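Local coordinates for protein hypothetical acetyltransferase (Shewanella oneidensis, PDB 1T82) that is of unproven function but forms a hotdog-fold dimer and may act as a thioesterase or acyltransferase, at residues N16-T21 / M76-Q81; L92-I97 / D146-S151; P107-R112 / L131-F136. One frame throughout, in Å; residues are numbered along the deposited sequence.

Interaction 1 of 3, residues N16-T21 / M76-Q81; sequences NRLRQT and MVWLQQ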
loop_
_atom_site.group_PDB
_atom_site.type_symbol
_atom_site.label_atom_id
_atom_site.label_comp_id
_atom_site.label_asym_id
_atom_site.label_seq_id
_atom_site.Cartn_x
_atom_site.Cartn_y
_atom_site.Cartn_z
ATOM N N ASN B 16 -15.223 16.423 -5.358
ATOM C CA ASN B 16 -14.146 17.398 -5.478
ATOM C C ASN B 16 -13.522 17.620 -4.107
ATOM O O ASN B 16 -12.307 17.759 -3.980
ATOM C CB ASN B 16 -14.676 18.721 -6.040
ATOM C CG ASN B 16 -14.815 18.692 -7.547
ATOM O OD1 ASN B 16 -15.895 18.921 -8.093
ATOM N ND2 ASN B 16 -13.713 18.407 -8.229
ATOM N N ARG B 17 -14.372 17.644 -3.084
ATOM C CA ARG B 17 -13.934 17.834 -1.707
ATOM C C ARG B 17 -13.043 16.669 -1.298
ATOM O O ARG B 17 -12.024 16.852 -0.637
ATOM C CB ARG B 17 -15.148 17.893 -0.774
ATOM C CG ARG B 17 -14.807 18.149 0.684
ATOM C CD ARG B 17 -15.000 19.610 1.049
ATOM N NE ARG B 17 -16.398 20.015 0.932
ATOM C CZ ARG B 17 -17.385 19.521 1.672
ATOM N NH1 ARG B 17 -18.629 19.951 1.497
ATOM N NH2 ARG B 17 -17.130 18.599 2.592
ATOM N N LEU B 18 -13.445 15.465 -1.688
ATOM C CA LEU B 18 -12.678 14.270 -1.362
ATOM C C LEU B 18 -11.303 14.334 -2.021
ATOM O O LEU B 18 -10.281 14.104 -1.376
ATOM C CB LEU B 18 -13.433 13.018 -1.826
ATOM C CG LEU B 18 -12.722 11.674 -1.639
ATOM C CD1 LEU B 18 -12.364 11.481 -0.178
ATOM C CD2 LEU B 18 -13.617 10.540 -2.124
ATOM N N ARG B 19 -11.285 14.666 -3.308
ATOM C CA ARG B 19 -10.039 14.758 -4.065
ATOM C C ARG B 19 -9.101 15.806 -3.447
ATOM O O ARG B 19 -7.906 15.566 -3.282
ATOM C CB ARG B 19 -10.363 15.109 -5.522
ATOM C CG ARG B 19 -9.247 14.863 -6.524
ATOM C CD ARG B 19 -8.325 16.053 -6.646
ATOM N NE ARG B 19 -9.052 17.309 -6.821
ATOM C CZ ARG B 19 -9.936 17.551 -7.785
ATOM N NH1 ARG B 19 -10.537 18.733 -7.846
ATOM N NH2 ARG B 19 -10.224 16.620 -8.683
ATOM N N GLN B 20 -9.658 16.963 -3.099
ATOM C CA GLN B 20 -8.893 18.050 -2.500
ATOM C C GLN B 20 -8.344 17.647 -1.134
ATOM O O GLN B 20 -7.222 18.011 -0.770
ATOM C CB GLN B 20 -9.778 19.290 -2.361
ATOM C CG GLN B 20 -9.104 20.486 -1.714
ATOM C CD GLN B 20 -7.790 20.840 -2.374
ATOM O OE1 GLN B 20 -7.714 21.001 -3.592
ATOM N NE2 GLN B 20 -6.741 20.970 -1.568
ATOM N N THR B 21 -9.140 16.894 -0.384
ATOM C CA THR B 21 -8.728 16.430 0.936
ATOM C C THR B 21 -7.517 15.518 0.785
ATOM O O THR B 21 -6.558 15.620 1.548
ATOM C CB THR B 21 -9.861 15.651 1.631
ATOM O OG1 THR B 21 -10.988 16.518 1.826
ATOM C CG2 THR B 21 -9.397 15.115 2.980
HETATM N N MSE B 76 -14.691 6.074 0.802
HETATM C CA MSE B 76 -16.086 5.683 0.928
HETATM C C MSE B 76 -16.586 5.967 2.341
HETATM O O MSE B 76 -17.689 6.479 2.514
HETATM C CB MSE B 76 -16.278 4.200 0.597
HETATM C CG MSE B 76 -17.719 3.724 0.779
HETATM SE SE MSE B 76 -19.000 4.759 -0.247
HETATM C CE MSE B 76 -19.210 3.557 -1.749
ATOM N N VAL B 77 -15.784 5.636 3.352
ATOM C CA VAL B 77 -16.211 5.896 4.722
ATOM C C VAL B 77 -16.377 7.396 4.910
ATOM O O VAL B 77 -17.348 7.857 5.514
ATOM C CB VAL B 77 -15.193 5.389 5.763
ATOM C CG1 VAL B 77 -15.737 5.633 7.174
ATOM C CG2 VAL B 77 -14.921 3.911 5.549
ATOM N N TRP B 78 -15.419 8.153 4.388
ATOM C CA TRP B 78 -15.448 9.609 4.482
ATOM C C TRP B 78 -16.738 10.155 3.868
ATOM O O TRP B 78 -17.419 10.987 4.470
ATOM C CB TRP B 78 -14.236 10.192 3.754
ATOM C CG TRP B 78 -14.098 11.676 3.862
ATOM C CD1 TRP B 78 -13.472 12.371 4.853
ATOM C CD2 TRP B 78 -14.574 12.648 2.925
ATOM N NE1 TRP B 78 -13.523 13.723 4.589
ATOM C CE2 TRP B 78 -14.194 13.918 3.412
ATOM C CE3 TRP B 78 -15.285 12.568 1.722
ATOM C CZ2 TRP B 78 -14.501 15.102 2.733
ATOM C CZ3 TRP B 78 -15.590 13.744 1.047
ATOM C CH2 TRP B 78 -15.197 14.992 1.555
ATOM N N LEU B 79 -17.072 9.680 2.672
ATOM C CA LEU B 79 -18.279 10.121 1.977
ATOM C C LEU B 79 -19.534 9.840 2.780
ATOM O O LEU B 79 -20.407 10.701 2.898
ATOM C CB LEU B 79 -18.391 9.431 0.615
ATOM C CG LEU B 79 -17.475 9.954 -0.497
ATOM C CD1 LEU B 79 -17.461 8.977 -1.657
ATOM C CD2 LEU B 79 -17.963 11.323 -0.955
ATOM N N GLN B 80 -19.632 8.634 3.329
ATOM C CA GLN B 80 -20.803 8.273 4.113
ATOM C C GLN B 80 -20.914 9.161 5.350
ATOM O O GLN B 80 -22.017 9.519 5.761
ATOM C CB GLN B 80 -20.741 6.796 4.511
ATOM C CG GLN B 80 -20.847 5.823 3.331
ATOM C CD GLN B 80 -22.131 5.984 2.533
ATOM O OE1 GLN B 80 -23.170 6.363 3.074
ATOM N NE2 GLN B 80 -22.069 5.677 1.240
ATOM N N GLN B 81 -19.775 9.521 5.939
ATOM C CA GLN B 81 -19.788 10.387 7.112
ATOM C C GLN B 81 -20.256 11.781 6.715
ATOM O O GLN B 81 -21.007 12.421 7.446
ATOM C CB GLN B 81 -18.399 10.457 7.752
ATOM C CG GLN B 81 -17.954 9.133 8.341
ATOM C CD GLN B 81 -16.669 9.233 9.132
ATOM O OE1 GLN B 81 -16.025 10.283 9.178
ATOM N NE2 GLN B 81 -16.283 8.132 9.757
#

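Interaction 2 of 3, residues L92-I97 / D146-S151; sequences LADAHI and DGLYVS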
loop_
_atom_site.group_PDB
_atom_site.type_symbol
_atom_site.label_atom_id
_atom_site.label_comp_id
_atom_site.label_asym_id
_atom_site.label_seq_id
_atom_site.Cartn_x
_atom_site.Cartn_y
_atom_site.Cartn_z
ATOM N N LEU B 92 -7.294 2.880 8.945
ATOM C CA LEU B 92 -7.303 1.490 8.505
ATOM C C LEU B 92 -6.609 0.655 9.576
ATOM O O LEU B 92 -5.464 0.927 9.948
ATOM C CB LEU B 92 -6.573 1.347 7.166
ATOM C CG LEU B 92 -6.437 -0.064 6.580
ATOM C CD1 LEU B 92 -7.808 -0.661 6.270
ATOM C CD2 LEU B 92 -5.601 0.019 5.313
ATOM N N ALA B 93 -7.306 -0.359 10.080
ATOM C CA ALA B 93 -6.756 -1.220 11.120
ATOM C C ALA B 93 -6.030 -2.430 10.552
ATOM O O ALA B 93 -4.938 -2.772 10.997
ATOM C CB ALA B 93 -7.871 -1.676 12.051
ATOM N N ASP B 94 -6.645 -3.089 9.582
ATOM C CA ASP B 94 -6.027 -4.255 8.972
ATOM C C ASP B 94 -6.562 -4.443 7.569
ATOM O O ASP B 94 -7.696 -4.068 7.260
ATOM C CB ASP B 94 -6.293 -5.510 9.806
ATOM C CG ASP B 94 -7.764 -5.777 10.006
ATOM O OD1 ASP B 94 -8.422 -4.993 10.726
ATOM O OD2 ASP B 94 -8.269 -6.773 9.442
ATOM N N ALA B 95 -5.739 -5.025 6.713
ATOM C CA ALA B 95 -6.155 -5.236 5.347
ATOM C C ALA B 95 -5.463 -6.430 4.729
ATOM O O ALA B 95 -4.367 -6.814 5.133
ATOM C CB ALA B 95 -5.874 -3.987 4.526
ATOM N N HIS B 96 -6.136 -7.015 3.750
ATOM C CA HIS B 96 -5.616 -8.154 3.020
ATOM C C HIS B 96 -5.760 -7.820 1.544
ATOM O O HIS B 96 -6.810 -7.347 1.111
ATOM C CB HIS B 96 -6.419 -9.408 3.355
ATOM C CG HIS B 96 -6.009 -10.610 2.565
ATOM N ND1 HIS B 96 -4.699 -11.023 2.471
ATOM C CD2 HIS B 96 -6.736 -11.489 1.835
ATOM C CE1 HIS B 96 -4.634 -12.104 1.715
ATOM N NE2 HIS B 96 -5.856 -12.408 1.317
ATOM N N ILE B 97 -4.708 -8.055 0.770
ATOM C CA ILE B 97 -4.765 -7.767 -0.661
ATOM C C ILE B 97 -4.211 -8.935 -1.464
ATOM O O ILE B 97 -3.222 -9.556 -1.075
ATOM C CB ILE B 97 -3.977 -6.468 -1.009
ATOM C CG1 ILE B 97 -4.100 -6.158 -2.505
ATOM C CG2 ILE B 97 -2.512 -6.624 -0.616
ATOM C CD1 ILE B 97 -3.616 -4.762 -2.896
ATOM N N ASP B 146 -9.528 -6.281 1.050
ATOM C CA ASP B 146 -10.462 -6.369 2.155
ATOM C C ASP B 146 -9.854 -5.554 3.278
ATOM O O ASP B 146 -8.743 -5.831 3.726
ATOM C CB ASP B 146 -10.658 -7.827 2.571
ATOM C CG ASP B 146 -11.551 -8.582 1.602
ATOM O OD1 ASP B 146 -12.750 -8.242 1.526
ATOM O OD2 ASP B 146 -11.058 -9.497 0.912
ATOM N N GLY B 147 -10.568 -4.525 3.715
ATOM C CA GLY B 147 -10.040 -3.690 4.768
ATOM C C GLY B 147 -11.012 -3.412 5.890
ATOM O O GLY B 147 -12.215 -3.267 5.675
ATOM N N LEU B 148 -10.484 -3.358 7.102
ATOM C CA LEU B 148 -11.305 -3.056 8.263
ATOM C C LEU B 148 -10.940 -1.640 8.676
ATOM O O LEU B 148 -9.808 -1.384 9.081
ATOM C CB LEU B 148 -11.002 -4.024 9.412
ATOM C CG LEU B 148 -11.718 -3.715 10.731
ATOM C CD1 LEU B 148 -13.220 -3.758 10.520
ATOM C CD2 LEU B 148 -11.294 -4.717 11.796
ATOM N N TYR B 149 -11.887 -0.716 8.552
ATOM C CA TYR B 149 -11.628 0.668 8.928
ATOM C C TYR B 149 -12.297 0.966 10.259
ATOM O O TYR B 149 -13.366 0.440 10.556
ATOM C CB TYR B 149 -12.160 1.642 7.867
ATOM C CG TYR B 149 -11.463 1.544 6.529
ATOM C CD1 TYR B 149 -11.770 0.522 5.633
ATOM C CD2 TYR B 149 -10.470 2.456 6.173
ATOM C CE1 TYR B 149 -11.106 0.407 4.415
ATOM C CE2 TYR B 149 -9.797 2.349 4.956
ATOM C CZ TYR B 149 -10.118 1.321 4.083
ATOM O OH TYR B 149 -9.444 1.197 2.887
ATOM N N VAL B 150 -11.660 1.808 11.060
ATOM C CA VAL B 150 -12.210 2.184 12.352
ATOM C C VAL B 150 -12.320 3.698 12.395
ATOM O O VAL B 150 -11.345 4.403 12.150
ATOM C CB VAL B 150 -11.303 1.709 13.504
ATOM C CG1 VAL B 150 -11.879 2.165 14.843
ATOM C CG2 VAL B 150 -11.173 0.196 13.467
ATOM N N SER B 151 -13.517 4.198 12.685
ATOM C CA SER B 151 -13.724 5.637 12.756
ATOM C C SER B 151 -13.974 6.051 14.197
ATOM O O SER B 151 -14.845 5.498 14.866
ATOM C CB SER B 151 -14.916 6.054 11.895
ATOM O OG SER B 151 -15.093 7.458 11.942
HETATM O O HOH W 1 -9.474 -6.827 6.717
#

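Interaction 3 of 3, residues P107-R112 / L131-F136; sequences PEVKVR and LEVQLF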
loop_
_atom_site.group_PDB
_atom_site.type_symbol
_atom_site.label_atom_id
_atom_site.label_comp_id
_atom_site.label_asym_id
_atom_site.label_seq_id
_atom_site.Cartn_x
_atom_site.Cartn_y
_atom_site.Cartn_z
ATOM N N PRO B 107 -6.620 1.947 -14.029
ATOM C CA PRO B 107 -7.667 1.036 -13.563
ATOM C C PRO B 107 -8.919 1.678 -12.987
ATOM O O PRO B 107 -8.974 2.886 -12.749
ATOM C CB PRO B 107 -6.942 0.211 -12.512
ATOM C CG PRO B 107 -6.087 1.254 -11.850
ATOM C CD PRO B 107 -5.536 2.057 -13.031
ATOM N N GLU B 108 -9.936 0.850 -12.785
ATOM C CA GLU B 108 -11.174 1.299 -12.175
ATOM C C GLU B 108 -11.211 0.598 -10.830
ATOM O O GLU B 108 -11.279 -0.630 -10.760
ATOM C CB GLU B 108 -12.384 0.907 -13.021
ATOM C CG GLU B 108 -12.544 1.762 -14.261
ATOM C CD GLU B 108 -13.796 1.424 -15.030
ATOM O OE1 GLU B 108 -13.865 0.311 -15.592
ATOM O OE2 GLU B 108 -14.715 2.269 -15.064
ATOM N N VAL B 109 -11.126 1.389 -9.767
ATOM C CA VAL B 109 -11.141 0.858 -8.413
ATOM C C VAL B 109 -12.515 1.161 -7.846
ATOM O O VAL B 109 -12.917 2.324 -7.730
ATOM C CB VAL B 109 -10.062 1.517 -7.541
ATOM C CG1 VAL B 109 -9.961 0.795 -6.211
ATOM C CG2 VAL B 109 -8.735 1.488 -8.271
ATOM N N LYS B 110 -13.229 0.099 -7.490
ATOM C CA LYS B 110 -14.588 0.233 -6.997
ATOM C C LYS B 110 -14.866 -0.335 -5.614
ATOM O O LYS B 110 -14.290 -1.342 -5.209
ATOM C CB LYS B 110 -15.540 -0.433 -7.993
ATOM C CG LYS B 110 -15.359 0.029 -9.430
ATOM C CD LYS B 110 -16.276 -0.747 -10.373
ATOM C CE LYS B 110 -16.096 -0.306 -11.821
ATOM N NZ LYS B 110 -17.005 -1.042 -12.750
ATOM N N VAL B 111 -15.769 0.331 -4.901
ATOM C CA VAL B 111 -16.200 -0.113 -3.583
ATOM C C VAL B 111 -17.691 0.201 -3.460
ATOM O O VAL B 111 -18.150 1.271 -3.871
ATOM C CB VAL B 111 -15.406 0.580 -2.434
ATOM C CG1 VAL B 111 -15.624 2.085 -2.461
ATOM C CG2 VAL B 111 -15.825 -0.004 -1.090
ATOM N N ARG B 112 -18.444 -0.758 -2.928
ATOM C CA ARG B 112 -19.882 -0.606 -2.742
ATOM C C ARG B 112 -20.182 -0.575 -1.251
ATOM O O ARG B 112 -19.688 -1.405 -0.495
ATOM C CB ARG B 112 -20.639 -1.766 -3.402
ATOM C CG ARG B 112 -22.161 -1.665 -3.264
ATOM C CD ARG B 112 -22.892 -2.688 -4.134
ATOM N NE ARG B 112 -22.712 -2.439 -5.563
ATOM C CZ ARG B 112 -23.218 -1.399 -6.219
ATOM N NH1 ARG B 112 -23.947 -0.492 -5.581
ATOM N NH2 ARG B 112 -22.995 -1.266 -7.520
ATOM N N LEU B 131 -14.859 -3.042 4.514
ATOM C CA LEU B 131 -15.119 -2.772 3.110
ATOM C C LEU B 131 -14.334 -3.668 2.170
ATOM O O LEU B 131 -13.234 -4.125 2.484
ATOM C CB LEU B 131 -14.789 -1.315 2.770
ATOM C CG LEU B 131 -15.595 -0.214 3.452
ATOM C CD1 LEU B 131 -15.104 1.148 2.975
ATOM C CD2 LEU B 131 -17.070 -0.386 3.120
ATOM N N GLU B 132 -14.917 -3.908 1.005
ATOM C CA GLU B 132 -14.278 -4.716 -0.017
ATOM C C GLU B 132 -14.035 -3.803 -1.206
ATOM O O GLU B 132 -14.959 -3.154 -1.689
ATOM C CB GLU B 132 -15.192 -5.859 -0.436
ATOM C CG GLU B 132 -14.590 -6.769 -1.475
ATOM C CD GLU B 132 -15.495 -7.937 -1.793
ATOM O OE1 GLU B 132 -16.535 -7.717 -2.449
ATOM O OE2 GLU B 132 -15.172 -9.064 -1.368
ATOM N N VAL B 133 -12.793 -3.746 -1.670
ATOM C CA VAL B 133 -12.458 -2.911 -2.810
ATOM C C VAL B 133 -11.939 -3.812 -3.919
ATOM O O VAL B 133 -11.179 -4.742 -3.658
ATOM C CB VAL B 133 -11.365 -1.877 -2.451
ATOM C CG1 VAL B 133 -11.082 -0.987 -3.652
ATOM C CG2 VAL B 133 -11.803 -1.038 -1.258
ATOM N N GLN B 134 -12.366 -3.555 -5.154
ATOM C CA GLN B 134 -11.912 -4.354 -6.286
ATOM C C GLN B 134 -11.279 -3.455 -7.333
ATOM O O GLN B 134 -11.734 -2.337 -7.554
ATOM C CB GLN B 134 -13.079 -5.114 -6.918
ATOM C CG GLN B 134 -13.708 -6.150 -6.011
ATOM C CD GLN B 134 -14.680 -7.036 -6.759
ATOM O OE1 GLN B 134 -15.637 -6.555 -7.364
ATOM N NE2 GLN B 134 -14.442 -8.338 -6.716
ATOM N N LEU B 135 -10.225 -3.942 -7.977
ATOM C CA LEU B 135 -9.552 -3.164 -9.004
ATOM C C LEU B 135 -9.659 -3.879 -10.343
ATOM O O LEU B 135 -9.294 -5.049 -10.468
ATOM C CB LEU B 135 -8.083 -2.946 -8.619
ATOM C CG LEU B 135 -7.231 -2.073 -9.549
ATOM C CD1 LEU B 135 -6.140 -1.380 -8.738
ATOM C CD2 LEU B 135 -6.630 -2.922 -10.657
ATOM N N PHE B 136 -10.176 -3.165 -11.335
ATOM C CA PHE B 136 -10.347 -3.709 -12.675
ATOM C C PHE B 136 -9.522 -2.934 -13.695
ATOM O O PHE B 136 -9.270 -1.742 -13.526
ATOM C CB PHE B 136 -11.816 -3.635 -13.105
ATOM C CG PHE B 136 -12.764 -4.341 -12.178
ATOM C CD1 PHE B 136 -13.240 -3.711 -11.032
ATOM C CD2 PHE B 136 -13.175 -5.643 -12.449
ATOM C CE1 PHE B 136 -14.111 -4.369 -10.168
ATOM C CE2 PHE B 136 -14.048 -6.309 -11.590
ATOM C CZ PHE B 136 -14.515 -5.670 -10.448
HETATM O O HOH W 2 -17.301 -3.418 -2.830
HETATM O O HOH W 3 -17.712 -3.175 0.672
#

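Interaction 1 of 3, residues N16-T21 / M76-Q81
The indole of Trp78 carries most of this contact between two helices, whose short axes come no nearer than 10.9 Å and run at 130° to each other. Its CG lies anti to the backbone N (chi1 -176°), which sends the ring across to helix 16-21. Leu18 CD1 comes to 3.7 Å from Trp78 CE3, near the rim of the indole. Leu18 CA also makes an off-centre CH-pi contact, 4.2 Å from the centroid of the six-membered ring of Trp78. The edge of the ring meets Arg17, whose CG is in the ring plane, 3.3 Å from Trp78 CH2. The other Leu18 methyl, CD2, crosses to Leu79 CD1 at 4.2 Å. Among the polar groups, Thr21 OG1 donates to Arg17 O of its own helix at 2.7 Å, from above the carbonyl plane. The same oxygen also accepts from Thr21 N. Arg17 NH2 makes a weak hydrogen bond to Gln82, farther along helix 62-84. The contact packs the N-terminal helix 12-25 against the long helix 62-84. Leu18 also touches Pro36 of strand 35-40, Leu79 reaches Leu44 of strand 43-47, and Trp78 touches Ile90 of strand 89-99.

Interaction 2 of 3, residues L92-I97 / D146-S151
Four backbone hydrogen bonds join these antiparallel strands. His96 and Asp146 form a hydrogen-bonded pair, each N donating to the other's O at 2.9 Å. Farther along, Leu148 N gives a nearly straight bond to Asp94 O (171° at the hydrogen). Leu148 O accepts instead from Ala93 N, nearly along its C=O axis. The register shifts by one residue here, making a beta bulge between Leu92 and Asp94. Asp94 N is left buried with no partner in the model. The Asp94 carboxylate is placed by a chi1 of 57°, the crowded position, and its OD1 lies 3.1 Å from both CB and CD2 of Leu148. A water donates to Asp94 OD2 at 3.0 Å and only weakly to Asp146 O. Strand 89-99 is the outermost strand of the hotdog sheet within its chain. Residues Asp94 to Ile97 pair antiparallel with a strand of the second subunit, so the sheet continues through the dimer. Ala95 O accepts from His96 ND1 of that subunit. On the face bearing Leu92 and Tyr149, Leu92 CD1 sits over the centre of the phenol ring, 3.8 Å from the Tyr149 centroid. Tyr149 OH hydrogen-bonds to Thr70 O of helix 62-84. An alanine here would remove the ring and hydroxyl, and would probably loosen the packing of Leu92 and lose the tie to that helix.

Interaction 3 of 3, residues P107-R112 / L131-F136
Strand 108-112 and residues 131-136 of strand 127-137 are antiparallel neighbours in the hotdog sheet, and their two faces differ sharply. The tight face carries Val109, Val111, Val133 and Leu135. It packs on helix 62-84, where Val109 and Val111 touch Thr72 and Leu135 touches Met69. Val109 CG1 and Val133 CG1 are only 3.3 Å apart, closer than usual van der Waals contact. The other Val109 methyl, CG2, leans on Leu135 CD1 at 3.9 Å. Pro107 adds its CB to Leu135 CD2 at 3.7 Å. The backbone is tight at this end too. Glu108 pairs with Phe136, and Lys110 with Gln134, through two nearly straight hydrogen bonds each. The opposite face bears Glu108, Lys110, Gln134 and Phe136, all partly exposed. There the Lys110 chain is extended past the Phe136 ring, with CD 4.2 Å from Phe136 CE1. Its ammonium is distant, giving at most a weak cation-pi attraction. Gln134 NE2 hydrogen-bonds to Gln144 OE1 of strand 140-152. Toward Arg112 the strands part, and water bridges the backbones. One water accepts from Arg112 N and donates to Glu132 O at 2.6 Å; a second donates to Arg112 O and accepts from Glu132 N at 2.9 Å.

In the fold
Interaction 1 joins two helices, while interactions 2 and 3 join strands of one sheet. Interaction 1 rests mainly on side-chain packing around one indole and runs from buried Leu18 and Leu79 to exposed Arg17. The strand pairs are held by backbone hydrogen bonds. Their Leu92/Tyr149 and Val109/Val133/Leu135 faces are buried against helix 62-84, which also contributes residues 76-81 to interaction 1; their other faces are partly exposed. Met76 CB and Val77 CG2 pack on Leu131 CD1, linking interactions 1 and 3. Val77 CG2 packs on Tyr149 CB, joining interactions 1 and 2. Gly147 O probably bonds Leu131 N, tying interactions 2 and 3 through adjacent strands. Only interaction 2 meets the second subunit; interaction 3 lies inside the sheet.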